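Local coordinates for hypothetical protein PH1789 (Pyrococcus horikoshii, PDB 1WR2) that is of unknown function but carries an ATP-grasp domain, a fold of helices packed on antiparallel beta-sheets, at residues Ser198-Val201 with Asp202-Asp206; Ala185-Asp188 with Ala189-Met193; Leu61-Ser65 with Pro66-His70. All coordinates share one frame; numbering follows the deposited sequence.

Interaction 1. Residues Ser198-Val201 with Asp202-Asp206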
# COMPACT_ATOMS: atom_id res chain seq x y z
N SER A 198 -8.43 -8.21 -7.49
CA SER A 198 -9.42 -9.27 -7.50
C SER A 198 -8.75 -10.61 -7.83
O SER A 198 -9.02 -11.62 -7.20
CB SER A 198 -10.51 -8.96 -8.54
OG SER A 198 -11.49 -9.97 -8.61
N LYS A 199 -7.88 -10.59 -8.84
CA LYS A 199 -7.15 -11.77 -9.28
C LYS A 199 -6.22 -12.26 -8.17
O LYS A 199 -6.21 -13.44 -7.82
CB LYS A 199 -6.34 -11.42 -10.54
CG LYS A 199 -5.33 -12.47 -10.98
CD LYS A 199 -5.98 -13.83 -11.23
CE LYS A 199 -4.94 -14.85 -11.68
NZ LYS A 199 -5.52 -16.22 -11.78
N LEU A 200 -5.46 -11.33 -7.63
CA LEU A 200 -4.52 -11.61 -6.55
C LEU A 200 -5.24 -12.27 -5.36
O LEU A 200 -4.80 -13.30 -4.85
CB LEU A 200 -3.85 -10.30 -6.11
CG LEU A 200 -2.75 -10.25 -5.04
CD1 LEU A 200 -2.09 -8.89 -5.10
CD2 LEU A 200 -3.32 -10.50 -3.65
N VAL A 201 -6.36 -11.68 -4.95
CA VAL A 201 -7.12 -12.21 -3.82
C VAL A 201 -7.78 -13.56 -4.12
O VAL A 201 -7.79 -14.45 -3.27
CB VAL A 201 -8.21 -11.20 -3.38
CG1 VAL A 201 -9.01 -11.76 -2.21
CG2 VAL A 201 -7.54 -9.88 -3.00
N ASP A 202 -8.32 -13.70 -5.33
CA ASP A 202 -8.95 -14.96 -5.71
C ASP A 202 -7.89 -16.07 -5.67
O ASP A 202 -8.12 -17.14 -5.10
CB ASP A 202 -9.57 -14.81 -7.11
CG ASP A 202 -10.50 -15.96 -7.48
OD1 ASP A 202 -11.24 -16.44 -6.60
OD2 ASP A 202 -10.49 -16.37 -8.66
N ASP A 203 -6.73 -15.80 -6.25
CA ASP A 203 -5.63 -16.77 -6.27
C ASP A 203 -5.18 -17.15 -4.87
O ASP A 203 -4.97 -18.33 -4.57
CB ASP A 203 -4.43 -16.19 -7.00
CG ASP A 203 -4.52 -16.35 -8.48
OD1 ASP A 203 -5.62 -16.69 -8.98
OD2 ASP A 203 -3.50 -16.14 -9.15
N LEU A 204 -5.03 -16.14 -4.02
CA LEU A 204 -4.54 -16.34 -2.67
C LEU A 204 -5.62 -16.33 -1.59
O LEU A 204 -5.33 -16.05 -0.43
CB LEU A 204 -3.51 -15.25 -2.35
CG LEU A 204 -2.45 -15.00 -3.43
CD1 LEU A 204 -1.70 -13.71 -3.09
CD2 LEU A 204 -1.50 -16.17 -3.52
N LYS A 205 -6.86 -16.65 -1.96
CA LYS A 205 -7.94 -16.62 -0.97
C LYS A 205 -7.71 -17.45 0.30
O LYS A 205 -8.26 -17.13 1.35
CB LYS A 205 -9.28 -17.01 -1.61
CG LYS A 205 -9.33 -18.34 -2.31
CD LYS A 205 -10.76 -18.62 -2.77
CE LYS A 205 -10.83 -19.77 -3.76
NZ LYS A 205 -10.17 -19.43 -5.06
N ASP A 206 -6.90 -18.50 0.22
CA ASP A 206 -6.64 -19.30 1.41
C ASP A 206 -5.51 -18.71 2.25
O ASP A 206 -5.31 -19.10 3.40
CB ASP A 206 -6.29 -20.74 1.03
CG ASP A 206 -7.49 -21.52 0.55
OD1 ASP A 206 -8.50 -21.58 1.29
OD2 ASP A 206 -7.44 -22.09 -0.57
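The C-terminal turn of helix 187-203 is tied together by an i to i+4 salt bridge between K199 and D203, with an i to i+4 leucine pair, L200 and L204, beside it. The NZ of K199 lies 2.8 Å from OD1 of D203 and uses the syn lone pair of that oxygen, on the side facing OD2. K199 starts with CG anti to its own nitrogen (chi1 169°) and then bends once, at chi2 (57°). The bend turns an otherwise extended chain along the helix surface, and CE and NZ arrive beside the carboxylate. Its other oxygen, OD2, is hydrogen-bonded to the hydroxyl of Y32, so both oxygens of D203 have partners. The backbone beneath is regular: D202 N reaches S198 O at 2.9 Å, D203 N reaches K199 O at 2.9 Å, and L204 N reaches L200 O at 3.0 Å. L204 is the first residue to leave helical backbone angles. Just past this point K205 folds back, its NZ 3.1 Å from D202 O in a hydrogen bond and 3.5 Å from D202 OD1 in a salt bridge. On the buried side, CD2 of L200 meets CD1 of L204 at 3.6 Å, the two side chains set at a slant to each other. V28 of helix 22-30 touches both leucines, and strand 208-218 adds I208 and M211 against L200. Two lysine-aspartate pairs thus lie along the last turn, K199 with D203 and K205 with D202. The positive charge of K205 near D202 O would be expected to offset the partial negative charge at this end of the helix.

Interaction 2. Residues Ala185-Asp188 with Ala189-Met193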
# COMPACT_ATOMS: atom_id res chain seq x y z
N ALA A 185 -10.02 11.83 -13.69
CA ALA A 185 -8.95 10.96 -13.24
C ALA A 185 -8.85 9.80 -14.23
O ALA A 185 -9.72 9.63 -15.08
CB ALA A 185 -9.27 10.44 -11.84
N ASP A 186 -7.79 9.01 -14.11
CA ASP A 186 -7.61 7.88 -15.00
C ASP A 186 -8.44 6.70 -14.52
O ASP A 186 -7.94 5.82 -13.81
CB ASP A 186 -6.13 7.48 -15.06
CG ASP A 186 -5.83 6.51 -16.18
OD1 ASP A 186 -6.65 5.59 -16.41
OD2 ASP A 186 -4.78 6.66 -16.84
N ILE A 187 -9.72 6.68 -14.90
CA ILE A 187 -10.64 5.62 -14.50
C ILE A 187 -10.17 4.23 -14.91
O ILE A 187 -10.23 3.29 -14.12
CB ILE A 187 -12.03 5.84 -15.11
CG1 ILE A 187 -12.55 7.23 -14.74
CG2 ILE A 187 -12.99 4.76 -14.61
CD1 ILE A 187 -12.63 7.49 -13.27
N ASP A 188 -9.73 4.10 -16.16
CA ASP A 188 -9.25 2.82 -16.68
C ASP A 188 -8.13 2.26 -15.81
O ASP A 188 -8.00 1.04 -15.64
CB ASP A 188 -8.76 3.00 -18.12
CG ASP A 188 -9.89 3.30 -19.08
OD1 ASP A 188 -10.66 4.25 -18.82
OD2 ASP A 188 -10.01 2.59 -20.10
N ALA A 189 -7.31 3.15 -15.28
CA ALA A 189 -6.21 2.74 -14.42
C ALA A 189 -6.80 2.16 -13.14
O ALA A 189 -6.33 1.16 -12.61
CB ALA A 189 -5.32 3.93 -14.10
N ILE A 190 -7.86 2.79 -12.64
CA ILE A 190 -8.49 2.29 -11.42
C ILE A 190 -9.10 0.93 -11.71
O ILE A 190 -8.97 0.01 -10.92
CB ILE A 190 -9.58 3.23 -10.92
CG1 ILE A 190 -8.99 4.62 -10.68
CG2 ILE A 190 -10.18 2.67 -9.64
CD1 ILE A 190 -10.00 5.66 -10.29
N VAL A 191 -9.77 0.81 -12.85
CA VAL A 191 -10.40 -0.45 -13.23
C VAL A 191 -9.36 -1.56 -13.28
O VAL A 191 -9.61 -2.69 -12.85
CB VAL A 191 -11.09 -0.33 -14.60
CG1 VAL A 191 -11.51 -1.70 -15.09
CG2 VAL A 191 -12.29 0.59 -14.50
N ASP A 192 -8.18 -1.25 -13.82
CA ASP A 192 -7.12 -2.23 -13.92
C ASP A 192 -6.64 -2.67 -12.53
O ASP A 192 -6.39 -3.86 -12.30
CB ASP A 192 -5.95 -1.67 -14.74
CG ASP A 192 -4.89 -2.72 -15.05
OD1 ASP A 192 -5.23 -3.75 -15.67
OD2 ASP A 192 -3.72 -2.51 -14.67
N MET A 193 -6.53 -1.73 -11.60
CA MET A 193 -6.09 -2.08 -10.25
C MET A 193 -7.09 -2.98 -9.56
O MET A 193 -6.72 -3.96 -8.92
CB MET A 193 -5.88 -0.83 -9.40
CG MET A 193 -4.52 -0.20 -9.58
SD MET A 193 -4.24 1.07 -8.33
CE MET A 193 -5.17 2.43 -9.06
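D186 caps A189 from an unusual direction: A189 N meets D186 OD1 at 2.8 Å but lies above the carboxylate, 42° out of its plane. The same approach brings the methyl CB of A189 to 3.1 Å from OD1 of D186, a tight contact for a carbon and an oxygen. D186 swings its carboxylate over the first turn because CG stands anti to the backbone N (chi1 -168°). The other oxygen, OD2, is taken by the amide of G224, which should fix the rotation of the group. D186 is thus the N-cap of helix 187-203 and also the centre of an inverse gamma turn, where I187 N bonds weakly to A185 O. Its own carbonyl is used as well: D186 O receives I190 N at 3.2 Å, in the carbonyl plane, and a weaker bond from A189 N. The helix then runs on, V191 N pointing at I187 O over 2.8 Å and D192 N at D188 O over 2.9 Å. I187 spreads over the next turn, CG2 of I187 4.2 Å from CG2 of V191, four residues on, and CD1 of I187 4.4 Å from CD1 of I190, three residues on. I190 and V191 also pack on I167 of helix 160-168, and I190 rests on V218 of strand 208-218.

Interaction 3. Residues Leu61-Ser65 with Pro66-His70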
# COMPACT_ATOMS: atom_id res chain seq x y z
N LEU A 61 11.57 8.07 4.25
CA LEU A 61 12.11 6.97 5.04
C LEU A 61 10.94 6.40 5.83
O LEU A 61 10.14 7.14 6.41
CB LEU A 61 13.21 7.44 6.00
CG LEU A 61 14.57 7.83 5.40
CD1 LEU A 61 15.56 8.07 6.54
CD2 LEU A 61 15.09 6.72 4.48
N LYS A 62 10.83 5.08 5.84
CA LYS A 62 9.75 4.40 6.55
C LYS A 62 10.31 3.19 7.28
O LYS A 62 10.74 2.23 6.64
CB LYS A 62 8.67 3.92 5.58
CG LYS A 62 8.05 4.99 4.70
CD LYS A 62 6.96 4.35 3.85
CE LYS A 62 6.27 5.34 2.95
NZ LYS A 62 5.13 4.69 2.22
N LEU A 63 10.29 3.22 8.61
CA LEU A 63 10.82 2.11 9.38
C LEU A 63 9.94 0.88 9.24
O LEU A 63 8.71 0.96 9.37
CB LEU A 63 10.94 2.49 10.86
CG LEU A 63 11.59 1.43 11.75
CD1 LEU A 63 12.37 2.11 12.86
CD2 LEU A 63 10.53 0.50 12.30
N MET A 64 10.57 -0.25 8.96
CA MET A 64 9.86 -1.51 8.80
C MET A 64 9.98 -2.35 10.06
O MET A 64 11.08 -2.67 10.50
CB MET A 64 10.42 -2.28 7.60
CG MET A 64 10.21 -1.60 6.25
SD MET A 64 8.46 -1.56 5.75
CE MET A 64 7.97 0.10 6.19
N SER A 65 8.84 -2.71 10.63
CA SER A 65 8.79 -3.52 11.84
C SER A 65 7.43 -4.19 11.97
O SER A 65 6.40 -3.52 11.88
CB SER A 65 9.03 -2.67 13.09
OG SER A 65 8.86 -3.45 14.26
N PRO A 66 7.41 -5.51 12.18
CA PRO A 66 6.15 -6.24 12.32
C PRO A 66 5.36 -5.74 13.52
O PRO A 66 4.15 -5.93 13.59
CB PRO A 66 6.61 -7.69 12.52
CG PRO A 66 7.97 -7.72 11.86
CD PRO A 66 8.57 -6.42 12.28
N GLN A 67 6.04 -5.09 14.46
CA GLN A 67 5.39 -4.56 15.66
C GLN A 67 4.87 -3.15 15.47
O GLN A 67 4.10 -2.65 16.30
CB GLN A 67 6.34 -4.57 16.86
CG GLN A 67 6.71 -5.94 17.38
CD GLN A 67 7.45 -6.77 16.35
OE1 GLN A 67 8.45 -6.32 15.78
NE2 GLN A 67 6.97 -7.99 16.12
N ILE A 68 5.28 -2.50 14.39
CA ILE A 68 4.86 -1.13 14.13
C ILE A 68 4.21 -1.06 12.75
O ILE A 68 4.81 -0.58 11.80
CB ILE A 68 6.06 -0.17 14.17
CG1 ILE A 68 6.87 -0.41 15.45
CG2 ILE A 68 5.57 1.27 14.12
CD1 ILE A 68 8.12 0.43 15.54
N LEU A 69 2.97 -1.53 12.66
CA LEU A 69 2.24 -1.52 11.40
C LEU A 69 1.65 -0.15 11.07
O LEU A 69 1.62 0.27 9.92
CB LEU A 69 1.14 -2.58 11.43
CG LEU A 69 1.60 -4.02 11.70
CD1 LEU A 69 0.37 -4.91 11.89
CD2 LEU A 69 2.47 -4.53 10.56
N HIS A 70 1.17 0.56 12.09
CA HIS A 70 0.60 1.89 11.90
C HIS A 70 1.73 2.91 12.01
O HIS A 70 1.91 3.56 13.04
CB HIS A 70 -0.47 2.17 12.96
CG HIS A 70 -1.27 3.40 12.70
ND1 HIS A 70 -2.23 3.87 13.58
CD2 HIS A 70 -1.27 4.27 11.66
CE1 HIS A 70 -2.79 4.96 13.09
NE2 HIS A 70 -2.22 5.22 11.92
O HOH W 1 6.65 -0.91 9.84
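S65 and I68 close a type I beta turn just after strand 59-64: I68 N donates to S65 O at 2.9 Å, approaching from well above the carbonyl plane. The hydroxyl of S65 is also engaged. S65 OG, anti to the serine nitrogen (chi1 174°), accepts from Q67 N at 3.3 Å and is hydrogen-bonded to the carbonyl of E106, so it bridges the turn and a neighbouring loop. The amide of E106 is met in turn by OE1 of Q67, whose chain bends at chi2 (63°). A water joins three further backbone groups: it accepts from S65 N at 2.9 Å and sits 2.8 Å from L63 O and 2.7 Å from I68 O, within hydrogen-bonding range of both. Apolar contact accompanies this network. CD1 of I68 meets CD2 of L63 at 4.0 Å, the two side chains crossing at about a right angle, and A98 of helix 84-101 touches both. CG1 of I68 lies alongside the serine, 3.8 Å from OG of S65. The S65 OG to Q67 N bond makes an ST turn that overlaps the beta turn; both lie at the start of the loop leading from strand 59-64, in the four-stranded antiparallel sheet, to helix 71-74.

In the fold
Interactions 1 and 2 sit at the two ends of one helix, 187-203, which packs beside strand 208-218 of the six-stranded sheet; their centres are 20 Å apart and their nearest atoms about 5 Å, without touching. Interaction 2 starts the helix and interaction 1 finishes it. Interaction 3 belongs to the other, four-stranded sheet, with its centre 25 Å from that of interaction 1 and 29 Å from that of interaction 2. It lies across the centre of the chain from interaction 2. All three belong to the ATP-grasp domain, and each lies where regular structure meets a loop, two on one helix and the third just after strand 59-64.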